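Local coordinates for protein E (Haemophilus influenzae, PDB 3ZH5) that acts as a surface adhesin, binding host epithelial cells and host proteins such as vitronectin, laminin and plasminogen, and so aids serum resistance and immune evasion, at residues Val56-Tyr70 with Gln82-Leu96. Sequence-based numbering, arbitrary orientation.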
loop_
_atom_site.group_PDB
_atom_site.type_symbol
_atom_site.label_atom_id
_atom_site.label_comp_id
_atom_site.label_asym_id
_atom_site.label_seq_id
_atom_site.Cartn_x
_atom_site.Cartn_y
_atom_site.Cartn_z
ATOM N N VAL A 56 1.393 -7.822 16.658
ATOM C CA VAL A 56 2.664 -7.117 16.497
ATOM C C VAL A 56 2.825 -5.985 17.507
ATOM O O VAL A 56 3.670 -5.115 17.343
ATOM C CB VAL A 56 2.785 -6.503 15.083
ATOM C CG1 VAL A 56 3.148 -7.567 14.066
ATOM C CG2 VAL A 56 1.492 -5.791 14.679
ATOM N N TYR A 57 2.009 -6.000 18.550
ATOM C CA TYR A 57 1.982 -4.915 19.506
ATOM C C TYR A 57 2.659 -5.344 20.772
ATOM O O TYR A 57 2.894 -6.539 20.961
ATOM C CB TYR A 57 0.540 -4.542 19.795
ATOM C CG TYR A 57 -0.086 -3.769 18.676
ATOM C CD1 TYR A 57 -0.633 -4.426 17.582
ATOM C CD2 TYR A 57 -0.127 -2.388 18.700
ATOM C CE1 TYR A 57 -1.201 -3.731 16.550
ATOM C CE2 TYR A 57 -0.696 -1.684 17.669
ATOM C CZ TYR A 57 -1.232 -2.361 16.597
ATOM O OH TYR A 57 -1.799 -1.654 15.574
ATOM N N PRO A 58 2.963 -4.370 21.649
ATOM C CA PRO A 58 3.611 -4.618 22.934
ATOM C C PRO A 58 2.807 -5.624 23.725
ATOM O O PRO A 58 3.360 -6.542 24.325
ATOM C CB PRO A 58 3.551 -3.250 23.616
ATOM C CG PRO A 58 2.412 -2.542 22.947
ATOM C CD PRO A 58 2.534 -2.967 21.536
ATOM N N GLU A 59 1.491 -5.453 23.700
ATOM C CA GLU A 59 0.605 -6.337 24.420
ATOM C C GLU A 59 0.139 -7.449 23.495
ATOM O O GLU A 59 -0.372 -7.199 22.393
ATOM C CB GLU A 59 -0.583 -5.572 24.972
ATOM C CG GLU A 59 -0.986 -6.039 26.357
ATOM C CD GLU A 59 -2.481 -6.128 26.522
ATOM O OE1 GLU A 59 -3.193 -5.936 25.512
ATOM O OE2 GLU A 59 -2.941 -6.389 27.656
ATOM N N PRO A 60 0.307 -8.693 23.943
ATOM C CA PRO A 60 0.098 -9.815 23.029
ATOM C C PRO A 60 -1.369 -10.154 22.781
ATOM O O PRO A 60 -1.633 -11.182 22.158
ATOM C CB PRO A 60 0.819 -10.964 23.734
ATOM C CG PRO A 60 0.761 -10.616 25.196
ATOM C CD PRO A 60 0.706 -9.124 25.296
ATOM N N LYS A 61 -2.307 -9.329 23.241
ATOM C CA LYS A 61 -3.715 -9.558 22.902
ATOM C C LYS A 61 -4.161 -8.591 21.806
ATOM O O LYS A 61 -5.190 -8.803 21.157
ATOM C CB LYS A 61 -4.623 -9.444 24.135
ATOM C CG LYS A 61 -5.006 -8.025 24.514
ATOM C CD LYS A 61 -5.686 -7.979 25.882
ATOM C CE LYS A 61 -5.956 -6.548 26.353
ATOM N NZ LYS A 61 -6.523 -6.505 27.724
ATOM N N ARG A 62 -3.366 -7.547 21.586
ATOM C CA ARG A 62 -3.666 -6.539 20.575
ATOM C C ARG A 62 -3.175 -6.977 19.199
ATOM O O ARG A 62 -2.004 -7.318 19.039
ATOM C CB ARG A 62 -2.994 -5.217 20.951
ATOM C CG ARG A 62 -3.573 -4.005 20.236
ATOM C CD ARG A 62 -3.330 -2.754 21.052
ATOM N NE ARG A 62 -4.349 -1.729 20.838
ATOM C CZ ARG A 62 -4.578 -0.718 21.678
ATOM N NH1 ARG A 62 -3.861 -0.595 22.793
ATOM N NH2 ARG A 62 -5.521 0.177 21.407
ATOM N N TYR A 63 -4.062 -6.951 18.203
ATOM C CA TYR A 63 -3.701 -7.374 16.855
ATOM C C TYR A 63 -4.024 -6.300 15.828
ATOM O O TYR A 63 -4.947 -5.513 16.015
ATOM C CB TYR A 63 -4.458 -8.642 16.495
ATOM C CG TYR A 63 -5.952 -8.501 16.661
ATOM C CD1 TYR A 63 -6.564 -8.776 17.880
ATOM C CD2 TYR A 63 -6.761 -8.095 15.600
ATOM C CE1 TYR A 63 -7.940 -8.655 18.039
ATOM C CE2 TYR A 63 -8.147 -7.977 15.749
ATOM C CZ TYR A 63 -8.721 -8.255 16.973
ATOM O OH TYR A 63 -10.077 -8.128 17.148
ATOM N N ALA A 64 -3.275 -6.289 14.729
ATOM C CA ALA A 64 -3.469 -5.294 13.688
ATOM C C ALA A 64 -4.574 -5.755 12.761
ATOM O O ALA A 64 -4.716 -6.954 12.539
ATOM C CB ALA A 64 -2.199 -5.107 12.903
ATOM N N ARG A 65 -5.311 -4.791 12.212
ATOM C CA ARG A 65 -6.333 -5.038 11.191
ATOM C C ARG A 65 -5.949 -4.542 9.800
ATOM O O ARG A 65 -6.526 -4.971 8.804
ATOM C CB ARG A 65 -7.665 -4.401 11.601
ATOM C CG ARG A 65 -8.262 -5.050 12.830
ATOM C CD ARG A 65 -9.614 -4.482 13.197
ATOM N NE ARG A 65 -10.016 -4.976 14.506
ATOM C CZ ARG A 65 -11.259 -5.290 14.847
ATOM N NH1 ARG A 65 -12.256 -5.155 13.982
ATOM N NH2 ARG A 65 -11.509 -5.739 16.070
ATOM N N SER A 66 -4.988 -3.632 9.706
ATOM C CA SER A 66 -4.514 -3.226 8.385
ATOM C C SER A 66 -3.025 -2.900 8.417
ATOM O O SER A 66 -2.421 -2.793 9.477
ATOM C CB SER A 66 -5.329 -2.026 7.857
ATOM O OG SER A 66 -5.096 -0.836 8.639
ATOM N N VAL A 67 -2.438 -2.791 7.234
ATOM C CA VAL A 67 -1.046 -2.430 7.085
ATOM C C VAL A 67 -0.976 -1.272 6.125
ATOM O O VAL A 67 -1.663 -1.250 5.126
ATOM C CB VAL A 67 -0.262 -3.591 6.475
ATOM C CG1 VAL A 67 1.224 -3.332 6.578
ATOM C CG2 VAL A 67 -0.623 -4.865 7.198
ATOM N N ARG A 68 -0.130 -0.300 6.418
ATOM C CA ARG A 68 0.112 0.782 5.496
ATOM C C ARG A 68 1.573 0.698 5.062
ATOM O O ARG A 68 2.475 0.643 5.898
ATOM C CB ARG A 68 -0.183 2.092 6.235
ATOM C CG ARG A 68 -0.058 3.370 5.436
ATOM C CD ARG A 68 -0.591 4.549 6.251
ATOM N NE ARG A 68 -2.055 4.682 6.320
ATOM C CZ ARG A 68 -2.798 5.255 5.377
ATOM N NH1 ARG A 68 -2.230 5.717 4.269
ATOM N NH2 ARG A 68 -4.098 5.367 5.530
ATOM N N GLN A 69 1.824 0.702 3.760
ATOM C CA GLN A 69 3.185 0.594 3.261
ATOM C C GLN A 69 3.513 1.735 2.342
ATOM O O GLN A 69 2.815 1.973 1.364
ATOM C CB GLN A 69 3.381 -0.696 2.508
ATOM C CG GLN A 69 3.338 -1.883 3.430
ATOM C CD GLN A 69 3.617 -3.170 2.720
ATOM O OE1 GLN A 69 3.010 -3.487 1.698
ATOM N NE2 GLN A 69 4.533 -3.930 3.268
ATOM N N TYR A 70 4.595 2.418 2.666
ATOM C CA TYR A 70 5.083 3.525 1.866
ATOM C C TYR A 70 5.817 3.017 0.657
ATOM O O TYR A 70 6.839 2.292 0.781
ATOM C CB TYR A 70 6.038 4.325 2.718
ATOM C CG TYR A 70 6.416 5.703 2.180
ATOM C CD1 TYR A 70 7.012 5.853 0.937
ATOM C CD2 TYR A 70 6.173 6.835 2.927
ATOM C CE1 TYR A 70 7.343 7.133 0.449
ATOM C CE2 TYR A 70 6.491 8.098 2.453
ATOM C CZ TYR A 70 7.090 8.241 1.216
ATOM O OH TYR A 70 7.393 9.545 0.758
ATOM N N GLN A 82 9.795 -0.409 -1.871
ATOM C CA GLN A 82 9.141 -0.555 -0.570
ATOM C C GLN A 82 10.014 0.164 0.432
ATOM O O GLN A 82 11.189 -0.207 0.607
ATOM C CB GLN A 82 8.988 -2.028 -0.194
ATOM C CG GLN A 82 8.656 -2.349 1.277
ATOM C CD GLN A 82 7.369 -1.800 1.827
ATOM O OE1 GLN A 82 6.389 -1.573 1.104
ATOM N NE2 GLN A 82 7.342 -1.627 3.143
ATOM N N VAL A 83 9.438 1.163 1.103
ATOM C CA VAL A 83 10.208 2.022 2.017
ATOM C C VAL A 83 9.954 1.697 3.476
ATOM O O VAL A 83 10.885 1.672 4.295
ATOM C CB VAL A 83 9.866 3.512 1.770
ATOM C CG1 VAL A 83 10.460 4.411 2.848
ATOM C CG2 VAL A 83 10.357 3.883 0.388
ATOM N N ARG A 84 8.702 1.501 3.836
ATOM C CA ARG A 84 8.402 1.175 5.229
ATOM C C ARG A 84 7.010 0.618 5.402
ATOM O O ARG A 84 6.132 0.731 4.506
ATOM C CB ARG A 84 8.620 2.348 6.169
ATOM C CG ARG A 84 7.520 3.356 6.196
ATOM C CD ARG A 84 7.691 4.386 7.296
ATOM N NE ARG A 84 7.296 3.876 8.618
ATOM C CZ ARG A 84 8.104 3.756 9.673
ATOM N NH1 ARG A 84 9.381 4.124 9.601
ATOM N NH2 ARG A 84 7.632 3.285 10.829
ATOM N N THR A 85 6.849 -0.032 6.558
ATOM C CA THR A 85 5.634 -0.724 6.917
ATOM C C THR A 85 5.196 -0.348 8.305
ATOM O O THR A 85 5.993 -0.334 9.231
ATOM C CB THR A 85 5.843 -2.242 6.899
ATOM O OG1 THR A 85 6.142 -2.658 5.563
ATOM C CG2 THR A 85 4.603 -2.939 7.380
ATOM N N ASP A 86 3.914 -0.017 8.427
ATOM C CA ASP A 86 3.311 0.275 9.712
ATOM C C ASP A 86 2.066 -0.575 9.866
ATOM O O ASP A 86 1.295 -0.742 8.909
ATOM C CB ASP A 86 2.948 1.765 9.782
ATOM C CG ASP A 86 4.185 2.663 9.877
ATOM O OD1 ASP A 86 4.816 2.664 10.963
ATOM O OD2 ASP A 86 4.528 3.345 8.874
ATOM N N PHE A 87 1.857 -1.123 11.057
ATOM C CA PHE A 87 0.639 -1.878 11.313
ATOM C C PHE A 87 -0.331 -1.027 12.098
ATOM O O PHE A 87 0.076 -0.252 12.933
ATOM C CB PHE A 87 0.945 -3.146 12.097
ATOM C CG PHE A 87 1.914 -4.056 11.412
ATOM C CD1 PHE A 87 1.491 -4.900 10.402
ATOM C CD2 PHE A 87 3.237 -4.084 11.794
ATOM C CE1 PHE A 87 2.374 -5.741 9.777
ATOM C CE2 PHE A 87 4.123 -4.926 11.166
ATOM C CZ PHE A 87 3.690 -5.757 10.158
ATOM N N TYR A 88 -1.622 -1.180 11.836
ATOM C CA TYR A 88 -2.632 -0.416 12.554
ATOM C C TYR A 88 -3.720 -1.320 13.070
ATOM O O TYR A 88 -3.980 -2.378 12.497
ATOM C CB TYR A 88 -3.237 0.645 11.645
ATOM C CG TYR A 88 -2.259 1.746 11.303
ATOM C CD1 TYR A 88 -1.431 1.646 10.196
ATOM C CD2 TYR A 88 -2.171 2.881 12.089
ATOM C CE1 TYR A 88 -0.544 2.654 9.882
ATOM C CE2 TYR A 88 -1.269 3.895 11.790
ATOM C CZ TYR A 88 -0.460 3.773 10.685
ATOM O OH TYR A 88 0.429 4.777 10.370
ATOM N N ASP A 89 -4.367 -0.905 14.153
ATOM C CA ASP A 89 -5.337 -1.771 14.804
ATOM C C ASP A 89 -6.757 -1.503 14.315
ATOM O O ASP A 89 -7.705 -2.098 14.827
ATOM C CB ASP A 89 -5.250 -1.641 16.329
ATOM C CG ASP A 89 -6.000 -0.433 16.865
ATOM O OD1 ASP A 89 -6.198 0.538 16.100
ATOM O OD2 ASP A 89 -6.385 -0.456 18.057
ATOM N N GLU A 90 -6.894 -0.600 13.343
ATOM C CA GLU A 90 -8.167 -0.390 12.640
ATOM C C GLU A 90 -7.944 -0.591 11.139
ATOM O O GLU A 90 -6.803 -0.547 10.677
ATOM C CB GLU A 90 -8.711 1.022 12.906
ATOM C CG GLU A 90 -9.165 1.259 14.330
ATOM C CD GLU A 90 -9.054 2.716 14.742
ATOM O OE1 GLU A 90 -9.130 3.592 13.858
ATOM O OE2 GLU A 90 -8.880 2.985 15.948
ATOM N N PHE A 91 -9.014 -0.826 10.376
ATOM C CA PHE A 91 -8.877 -0.970 8.924
ATOM C C PHE A 91 -8.528 0.386 8.306
ATOM O O PHE A 91 -8.615 1.414 8.971
ATOM C CB PHE A 91 -10.176 -1.536 8.300
ATOM C CG PHE A 91 -10.493 -2.938 8.726
ATOM C CD1 PHE A 91 -9.681 -3.990 8.349
ATOM C CD2 PHE A 91 -11.602 -3.202 9.502
ATOM C CE1 PHE A 91 -9.962 -5.269 8.745
ATOM C CE2 PHE A 91 -11.891 -4.484 9.894
ATOM C CZ PHE A 91 -11.063 -5.516 9.522
ATOM N N TRP A 92 -8.104 0.382 7.048
ATOM C CA TRP A 92 -7.786 1.612 6.313
ATOM C C TRP A 92 -6.513 2.321 6.826
ATOM O O TRP A 92 -6.313 3.513 6.599
ATOM C CB TRP A 92 -8.988 2.573 6.311
ATOM C CG TRP A 92 -10.283 1.929 5.800
ATOM C CD1 TRP A 92 -11.427 1.739 6.502
ATOM C CD2 TRP A 92 -10.522 1.402 4.488
ATOM N NE1 TRP A 92 -12.384 1.128 5.706
ATOM C CE2 TRP A 92 -11.845 0.907 4.467
ATOM C CE3 TRP A 92 -9.745 1.304 3.326
ATOM C CZ2 TRP A 92 -12.417 0.305 3.324
ATOM C CZ3 TRP A 92 -10.315 0.710 2.184
ATOM C CH2 TRP A 92 -11.639 0.209 2.201
ATOM N N GLY A 93 -5.631 1.557 7.461
ATOM C CA GLY A 93 -4.352 2.067 7.892
ATOM C C GLY A 93 -4.477 3.235 8.876
ATOM O O GLY A 93 -3.801 4.240 8.710
ATOM N N GLN A 94 -5.331 3.080 9.889
ATOM C CA GLN A 94 -5.636 4.128 10.864
ATOM C C GLN A 94 -5.618 3.483 12.231
ATOM O O GLN A 94 -5.783 2.263 12.338
ATOM C CB GLN A 94 -7.062 4.676 10.674
ATOM C CG GLN A 94 -7.462 5.035 9.258
ATOM C CD GLN A 94 -6.853 6.328 8.786
ATOM O OE1 GLN A 94 -6.426 7.158 9.590
ATOM N NE2 GLN A 94 -6.791 6.504 7.472
ATOM N N GLY A 95 -5.477 4.309 13.266
ATOM C CA GLY A 95 -5.630 3.872 14.644
ATOM C C GLY A 95 -4.301 3.683 15.343
ATOM O O GLY A 95 -3.328 4.385 15.052
ATOM N N LEU A 96 -4.249 2.731 16.272
ATOM C CA LEU A 96 -3.035 2.520 17.052
ATOM C C LEU A 96 -2.008 1.802 16.203
ATOM O O LEU A 96 -2.301 0.765 15.595
ATOM C CB LEU A 96 -3.313 1.710 18.321
ATOM C CG LEU A 96 -2.074 1.536 19.216
ATOM C CD1 LEU A 96 -1.685 2.859 19.883
ATOM C CD2 LEU A 96 -2.279 0.452 20.267
HETATM O O HOH W 1 4.096 3.084 6.469
#
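Ser66 to Gln69 pair with Thr85 to Tyr88 in an antiparallel beta hairpin within the antiparallel sheet of protein E. Reciprocal backbone bonds link Arg68 with Asp86 and Ser66 with Tyr88; at the latter end Tyr88 O also accepts from Arg65 N (2.8 Å), making a classic beta bulge.

Past the bulge the chain of 89-96 folds back over Ser66 and Arg68. Ser66 OG donates to Glu90 O and accepts from Gly93 N, both at 2.7 Å, its chi1 of 67° setting OG between backbone N and carbonyl carbon. The Arg68 chain bends at chi3 (-78°), bringing NE onto a lone pair of Gly93 O at 3.0 Å, while NH1 forms salt bridges with Asp28 and Asp45. That same Gly93 O lies over the centre of the Tyr88 ring. Arg65 CB makes a CH-pi contact over the Phe91 ring, 4.0 Å from its centroid. At the far end of the fold-back, Tyr57 OH lies 2.5 Å from Leu96 O, so short that the exact distance is doubtful.

On the face of Val67, Gln69, Thr85 and Phe87, the Phe87 ring is sandwiched between Val56 CG1 and Thr85 CG2, with Val67 alongside. Here Gln69 NE2 donates to Thr85 OG1 at 3.1 Å, in its amide plane.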